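Local coordinates for putative hemin storage protein (Bordetella bronchiseptica, PDB 6AU1), which cleaves, as the glycoside hydrolase domain of PgaB (BpsB), deacetylated poly-beta-(1,6)-N-acetylglucosamine, an activity that can disrupt bacterial biofilms, at residues V12-I17 with E60-N65; E143-L148 with L157-D162. All coordinates share one frame; numbering follows the deposited sequence.

Contact 1. Residues V12-I17 with E60-N65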
loop_
_atom_site.group_PDB
_atom_site.type_symbol
_atom_site.label_atom_id
_atom_site.label_comp_id
_atom_site.label_asym_id
_atom_site.label_seq_id
_atom_site.Cartn_x
_atom_site.Cartn_y
_atom_site.Cartn_z
ATOM N N VAL A 12 -1.556 -10.421 -1.666
ATOM C CA VAL A 12 -1.065 -11.402 -2.633
ATOM C C VAL A 12 -0.332 -10.757 -3.800
ATOM O O VAL A 12 -0.834 -9.801 -4.404
ATOM C CB VAL A 12 -2.242 -12.237 -3.184
ATOM C CG1 VAL A 12 -1.802 -13.116 -4.349
ATOM C CG2 VAL A 12 -2.869 -13.078 -2.060
ATOM N N ASP A 13 0.848 -11.294 -4.123
ATOM C CA ASP A 13 1.637 -10.819 -5.253
ATOM C C ASP A 13 1.237 -11.516 -6.538
ATOM O O ASP A 13 1.324 -12.737 -6.620
ATOM C CB ASP A 13 3.134 -11.062 -5.014
ATOM C CG ASP A 13 3.638 -10.374 -3.785
ATOM O OD1 ASP A 13 3.803 -9.132 -3.837
ATOM O OD2 ASP A 13 3.883 -11.068 -2.769
ATOM N N LEU A 14 0.800 -10.753 -7.538
ATOM C CA LEU A 14 0.650 -11.323 -8.879
ATOM C C LEU A 14 2.021 -11.694 -9.446
ATOM O O LEU A 14 2.115 -12.507 -10.371
ATOM C CB LEU A 14 -0.058 -10.356 -9.820
ATOM C CG LEU A 14 -1.464 -10.794 -10.239
ATOM C CD1 LEU A 14 -2.270 -11.093 -9.023
ATOM C CD2 LEU A 14 -2.170 -9.758 -11.095
ATOM N N ASP A 15 3.082 -11.078 -8.920
ATOM C CA ASP A 15 4.439 -11.461 -9.313
ATOM C C ASP A 15 4.716 -12.934 -8.973
ATOM O O ASP A 15 5.570 -13.559 -9.588
ATOM C CB ASP A 15 5.495 -10.567 -8.638
ATOM C CG ASP A 15 5.438 -9.122 -9.112
ATOM O OD1 ASP A 15 4.995 -8.876 -10.255
ATOM O OD2 ASP A 15 5.856 -8.232 -8.340
ATOM N N TYR A 16 3.991 -13.481 -7.995
ATOM C CA TYR A 16 4.150 -14.892 -7.628
ATOM C C TYR A 16 3.335 -15.809 -8.543
ATOM O O TYR A 16 3.654 -16.993 -8.689
ATOM C CB TYR A 16 3.709 -15.154 -6.181
ATOM C CG TYR A 16 4.647 -14.744 -5.054
ATOM C CD1 TYR A 16 5.747 -13.914 -5.264
ATOM C CD2 TYR A 16 4.408 -15.195 -3.750
ATOM C CE1 TYR A 16 6.576 -13.545 -4.206
ATOM C CE2 TYR A 16 5.240 -14.833 -2.690
ATOM C CZ TYR A 16 6.312 -14.010 -2.922
ATOM O OH TYR A 16 7.125 -13.661 -1.859
ATOM N N ILE A 17 2.269 -15.269 -9.121
ATOM C CA ILE A 17 1.393 -16.038 -10.015
ATOM C C ILE A 17 1.962 -16.087 -11.429
ATOM O O ILE A 17 1.958 -17.143 -12.085
ATOM C CB ILE A 17 -0.025 -15.431 -10.072
ATOM C CG1 ILE A 17 -0.635 -15.368 -8.663
ATOM C CG2 ILE A 17 -0.917 -16.196 -11.078
ATOM C CD1 ILE A 17 -1.973 -14.655 -8.598
ATOM N N GLU A 60 5.639 -1.846 -15.656
ATOM C CA GLU A 60 4.583 -2.683 -16.235
ATOM C C GLU A 60 3.500 -2.967 -15.209
ATOM O O GLU A 60 3.774 -2.987 -14.004
ATOM C CB GLU A 60 5.154 -4.004 -16.749
ATOM C CG GLU A 60 6.218 -3.853 -17.827
ATOM C CD GLU A 60 6.676 -5.191 -18.371
ATOM O OE1 GLU A 60 6.741 -6.165 -17.593
ATOM O OE2 GLU A 60 6.978 -5.267 -19.575
ATOM N N VAL A 61 2.271 -3.188 -15.682
ATOM C CA VAL A 61 1.186 -3.563 -14.777
ATOM C C VAL A 61 0.471 -4.804 -15.307
ATOM O O VAL A 61 0.866 -5.369 -16.326
ATOM C CB VAL A 61 0.171 -2.418 -14.573
ATOM C CG1 VAL A 61 0.797 -1.269 -13.777
ATOM C CG2 VAL A 61 -0.345 -1.916 -15.927
ATOM N N TYR A 62 -0.564 -5.238 -14.591
ATOM C CA TYR A 62 -1.235 -6.495 -14.947
ATOM C C TYR A 62 -2.653 -6.274 -15.474
ATOM O O TYR A 62 -3.534 -7.119 -15.316
ATOM C CB TYR A 62 -1.257 -7.429 -13.733
ATOM C CG TYR A 62 0.100 -8.029 -13.365
ATOM C CD1 TYR A 62 0.730 -8.936 -14.215
ATOM C CD2 TYR A 62 0.734 -7.707 -12.162
ATOM C CE1 TYR A 62 1.962 -9.492 -13.889
ATOM C CE2 TYR A 62 1.961 -8.273 -11.817
ATOM C CZ TYR A 62 2.564 -9.162 -12.685
ATOM O OH TYR A 62 3.776 -9.730 -12.357
ATOM N N PHE A 63 -2.871 -5.130 -16.112
ATOM C CA PHE A 63 -4.177 -4.817 -16.703
ATOM C C PHE A 63 -3.953 -3.872 -17.885
ATOM O O PHE A 63 -2.987 -3.105 -17.891
ATOM C CB PHE A 63 -5.122 -4.187 -15.660
ATOM C CG PHE A 63 -4.586 -2.915 -15.045
ATOM C CD1 PHE A 63 -3.740 -2.971 -13.946
ATOM C CD2 PHE A 63 -4.917 -1.673 -15.575
ATOM C CE1 PHE A 63 -3.212 -1.807 -13.378
ATOM C CE2 PHE A 63 -4.397 -0.494 -15.009
ATOM C CZ PHE A 63 -3.552 -0.571 -13.902
ATOM N N PRO A 64 -4.837 -3.921 -18.888
ATOM C CA PRO A 64 -4.665 -3.085 -20.082
ATOM C C PRO A 64 -4.932 -1.619 -19.746
ATOM O O PRO A 64 -5.875 -1.301 -19.030
ATOM C CB PRO A 64 -5.697 -3.647 -21.068
ATOM C CG PRO A 64 -6.728 -4.312 -20.208
ATOM C CD PRO A 64 -6.009 -4.814 -18.982
ATOM N N ASN A 65 -4.090 -0.731 -20.258
ATOM C CA ASN A 65 -4.217 0.683 -19.942
ATOM C C ASN A 65 -3.478 1.516 -20.981
ATOM O O ASN A 65 -2.729 0.976 -21.800
ATOM C CB ASN A 65 -3.667 0.964 -18.549
ATOM C CG ASN A 65 -2.168 0.874 -18.511
ATOM O OD1 ASN A 65 -1.486 1.888 -18.598
ATOM N ND2 ASN A 65 -1.644 -0.345 -18.442
#

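Contact 2. Residues E143-L148 with L157-D162. With EDO (1,2-ethanediol), chain G.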
loop_
_atom_site.group_PDB
_atom_site.type_symbol
_atom_site.label_atom_id
_atom_site.label_comp_id
_atom_site.label_asym_id
_atom_site.label_seq_id
_atom_site.Cartn_x
_atom_site.Cartn_y
_atom_site.Cartn_z
ATOM N N GLU A 143 -5.558 8.585 -15.099
ATOM C CA GLU A 143 -6.005 7.794 -16.239
ATOM C C GLU A 143 -5.648 6.322 -16.071
ATOM O O GLU A 143 -6.382 5.438 -16.525
ATOM C CB GLU A 143 -5.421 8.361 -17.532
ATOM C CG GLU A 143 -6.129 9.664 -17.951
ATOM C CD GLU A 143 -5.477 10.359 -19.124
ATOM O OE1 GLU A 143 -4.425 9.884 -19.591
ATOM O OE2 GLU A 143 -6.017 11.392 -19.575
ATOM N N ILE A 144 -4.530 6.056 -15.408
ATOM C CA ILE A 144 -4.165 4.674 -15.109
ATOM C C ILE A 144 -5.207 4.051 -14.171
ATOM O O ILE A 144 -5.633 2.908 -14.377
ATOM C CB ILE A 144 -2.737 4.592 -14.502
ATOM C CG1 ILE A 144 -1.706 4.984 -15.571
ATOM C CG2 ILE A 144 -2.439 3.179 -13.977
ATOM C CD1 ILE A 144 -0.289 5.178 -15.017
ATOM N N TYR A 145 -5.636 4.808 -13.162
ATOM C CA TYR A 145 -6.685 4.334 -12.259
ATOM C C TYR A 145 -8.009 4.160 -12.995
ATOM O O TYR A 145 -8.743 3.202 -12.736
ATOM C CB TYR A 145 -6.846 5.290 -11.069
ATOM C CG TYR A 145 -5.934 4.948 -9.904
ATOM C CD1 TYR A 145 -4.582 5.280 -9.924
ATOM C CD2 TYR A 145 -6.430 4.299 -8.782
ATOM C CE1 TYR A 145 -3.743 4.960 -8.845
ATOM C CE2 TYR A 145 -5.609 3.971 -7.712
ATOM C CZ TYR A 145 -4.273 4.298 -7.745
ATOM O OH TYR A 145 -3.480 3.960 -6.660
ATOM N N GLU A 146 -8.315 5.068 -13.921
ATOM C CA GLU A 146 -9.535 4.940 -14.715
ATOM C C GLU A 146 -9.498 3.652 -15.535
ATOM O O GLU A 146 -10.493 2.919 -15.619
ATOM C CB GLU A 146 -9.715 6.147 -15.635
ATOM C CG GLU A 146 -10.928 6.057 -16.545
ATOM C CD GLU A 146 -11.133 7.322 -17.379
ATOM O OE1 GLU A 146 -10.158 8.057 -17.612
ATOM O OE2 GLU A 146 -12.272 7.588 -17.794
ATOM N N ASP A 147 -8.337 3.374 -16.122
ATOM C CA ASP A 147 -8.171 2.187 -16.963
ATOM C C ASP A 147 -8.267 0.899 -16.141
ATOM O O ASP A 147 -8.843 -0.092 -16.602
ATOM C CB ASP A 147 -6.833 2.241 -17.719
ATOM C CG ASP A 147 -6.817 3.301 -18.819
ATOM O OD1 ASP A 147 -7.902 3.811 -19.179
ATOM O OD2 ASP A 147 -5.722 3.614 -19.337
ATOM N N LEU A 148 -7.721 0.915 -14.926
ATOM C CA LEU A 148 -7.921 -0.203 -14.002
ATOM C C LEU A 148 -9.407 -0.454 -13.767
ATOM O O LEU A 148 -9.876 -1.596 -13.812
ATOM C CB LEU A 148 -7.228 0.068 -12.663
ATOM C CG LEU A 148 -7.563 -0.915 -11.538
ATOM C CD1 LEU A 148 -7.025 -2.306 -11.854
ATOM C CD2 LEU A 148 -7.067 -0.398 -10.180
ATOM N N LEU A 157 -9.946 -0.515 -2.989
ATOM C CA LEU A 157 -8.598 -0.124 -3.394
ATOM C C LEU A 157 -7.673 -0.174 -2.195
ATOM O O LEU A 157 -8.048 0.271 -1.103
ATOM C CB LEU A 157 -8.574 1.297 -3.968
ATOM C CG LEU A 157 -9.232 1.606 -5.302
ATOM C CD1 LEU A 157 -9.318 3.120 -5.443
ATOM C CD2 LEU A 157 -8.425 0.984 -6.456
ATOM N N LEU A 158 -6.481 -0.724 -2.389
ATOM C CA LEU A 158 -5.416 -0.555 -1.412
ATOM C C LEU A 158 -4.374 0.368 -2.021
ATOM O O LEU A 158 -3.684 0.021 -2.974
ATOM C CB LEU A 158 -4.775 -1.888 -1.007
ATOM C CG LEU A 158 -3.510 -1.717 -0.145
ATOM C CD1 LEU A 158 -3.823 -1.091 1.236
ATOM C CD2 LEU A 158 -2.735 -3.045 0.002
ATOM N N PHE A 159 -4.267 1.562 -1.461
ATOM C CA PHE A 159 -3.226 2.474 -1.892
ATOM C C PHE A 159 -1.890 2.056 -1.269
ATOM O O PHE A 159 -1.760 1.966 -0.052
ATOM C CB PHE A 159 -3.596 3.910 -1.499
ATOM C CG PHE A 159 -4.850 4.421 -2.172
ATOM C CD1 PHE A 159 -4.859 4.707 -3.535
ATOM C CD2 PHE A 159 -6.005 4.645 -1.435
ATOM C CE1 PHE A 159 -6.014 5.189 -4.157
ATOM C CE2 PHE A 159 -7.164 5.128 -2.043
ATOM C CZ PHE A 159 -7.165 5.399 -3.409
ATOM N N HIS A 160 -0.911 1.811 -2.135
ATOM C CA HIS A 160 0.416 1.278 -1.798
ATOM C C HIS A 160 1.230 2.172 -0.871
ATOM O O HIS A 160 0.922 3.355 -0.729
ATOM C CB HIS A 160 1.170 1.061 -3.122
ATOM C CG HIS A 160 2.459 0.294 -3.010
ATOM N ND1 HIS A 160 2.671 -0.708 -2.088
ATOM C CD2 HIS A 160 3.588 0.361 -3.760
ATOM C CE1 HIS A 160 3.879 -1.217 -2.263
ATOM N NE2 HIS A 160 4.461 -0.578 -3.265
ATOM N N ASP A 161 2.279 1.607 -0.270
ATOM C CA ASP A 161 3.161 2.366 0.622
ATOM C C ASP A 161 4.167 3.251 -0.126
ATOM O O ASP A 161 5.044 3.849 0.494
ATOM C CB ASP A 161 3.906 1.417 1.590
ATOM C CG ASP A 161 4.866 0.433 0.895
ATOM O OD1 ASP A 161 5.253 0.629 -0.273
ATOM O OD2 ASP A 161 5.258 -0.558 1.556
ATOM N N ASP A 162 4.023 3.377 -1.445
ATOM C CA ASP A 162 4.948 4.221 -2.203
ATOM C C ASP A 162 4.638 5.695 -1.993
ATOM O O ASP A 162 5.461 6.548 -2.306
ATOM C CB ASP A 162 4.897 3.908 -3.704
ATOM C CG ASP A 162 3.610 4.371 -4.340
ATOM O OD1 ASP A 162 2.528 3.944 -3.878
ATOM O OD2 ASP A 162 3.668 5.170 -5.292
HETATM C C1 EDO G . 8.406 1.840 -0.694
HETATM O O1 EDO G . 7.201 1.764 -1.477
HETATM C C2 EDO G . 8.627 3.274 -0.219
HETATM O O2 EDO G . 7.644 3.612 0.767
#

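Contact 1. Residues V12-I17 with E60-N65
Tyr62 lies against Leu14 and Asp15 with nearly the whole length of its side chain, the aliphatic part and ring on the leucine and the phenol oxygen on the carboxylate. In this TIM-barrel domain, 60-65 is loop following strand 43-47, whereas 12-17 leaves strand 8-12 for a short, weakly bonded turn of helix. Leu14 and Tyr62 run past each other in opposite directions. Leu14 CB sits over one face of the ring, 3.9 Å from the centroid and 29° off the normal, a CH-pi contact displaced toward the CD2-CE2 side. The Leu14 CD2 methyl reaches back to the root of the tyrosine, 3.6 Å from Tyr62 CB. Tyr62 CG is anti to the carbonyl carbon (chi1 -72°), which sends the ring across to the helical turn. At the far end, Tyr62 OH donates to Asp15 OD1 over 2.6 Å. Asp15 OD1 lies at the edge of the Tyr62 ring, in its plane, and accepts on its anti lone pair; carboxylate and ring planes are 58° apart. Asp15 OD2 meanwhile takes hydrogen bonds from Asp51 N and Gln47 NE2, so the carboxylate is held through both oxygens. Arg71 NH1 in turn hydrogen-bonds to Tyr62 OH and makes a weak, long ion pair with Asp15 OD1. The phenol is therefore donor to the acid and acceptor from the arginine, while the leucine covers one ring face: an apolar contact and a directional polar one together probably hold the ring between loop 60-65 and the turn after strand 8-12.

Contact 2. Residues E143-L148 with L157-D162
Helix 143-148 and strand 157-159 run nearly antiparallel, at 151° between their N-to-C directions, with axes 12.8 Å apart at closest approach. This is the returning half of a beta-alpha-beta crossover in the TIM barrel: helix 135-151 covers the outside of the sheet and leads into strand 156-159, which pairs in parallel with strand 89-94. Leu157 points at the helix, Leu158 away from it. Tyr145 and Leu148, one helical turn apart, supply the helix side. The Tyr145 ring meets Phe159 obliquely, its CE2 lying 3.8 Å from Phe159 CE1. Tyr145 OH comes to the edge of the phenylalanine ring, near its plane and 3.5 Å from CD1, but its hydrogen-bonding partner is the carbonyl oxygen of Pro95, which satisfies this buried hydroxyl. Leu148 and Leu157 lie alongside each other with opposite headings and touch through CD2 methyls 4.2 Å apart; Leu148 CG stands anti to the backbone N (chi1 170°), and the second torsion, 67°, sets CD2 against Leu157. Beyond the strand the chain turns polar. Asp162 OD1 accepts from Val96 N, and OD2 from Leu97 N and Thr98 N, tying the turn to the loop after strand 89-94. Asp161 OD1 stands 3.0 Å above the His160 ring plane, toward its rim. A 1,2-ethanediol, most likely a crystallisation additive, spans Asp161: its O2 donates to Asp161 O and its O1 to Asp161 OD1, each over 2.6 Å.

Overall arrangement
Contact 1 closes along the chain before contact 2 opens, yet their centres lie about 12 Å apart and they touch directly. The meeting point is the end of 60-65 against helix 143-148: Phe63 CE2 is 3.6 Å from Leu148 N, and Asn65 CA is 3.4 Å from Asp147 OD2. The loop whose Tyr62 reaches the turn after strand 8-12 thus also packs on the helix of contact 2. Asp15 and Asp161 both follow the C-terminal ends of barrel strands, the end where TIM-barrel glycosidases generally carry their active sites. Ethanediol O1, beside Asp161, is 12.2 Å from Asp15 OD2; Tyr236 OH also hydrogen-bonds to this diol.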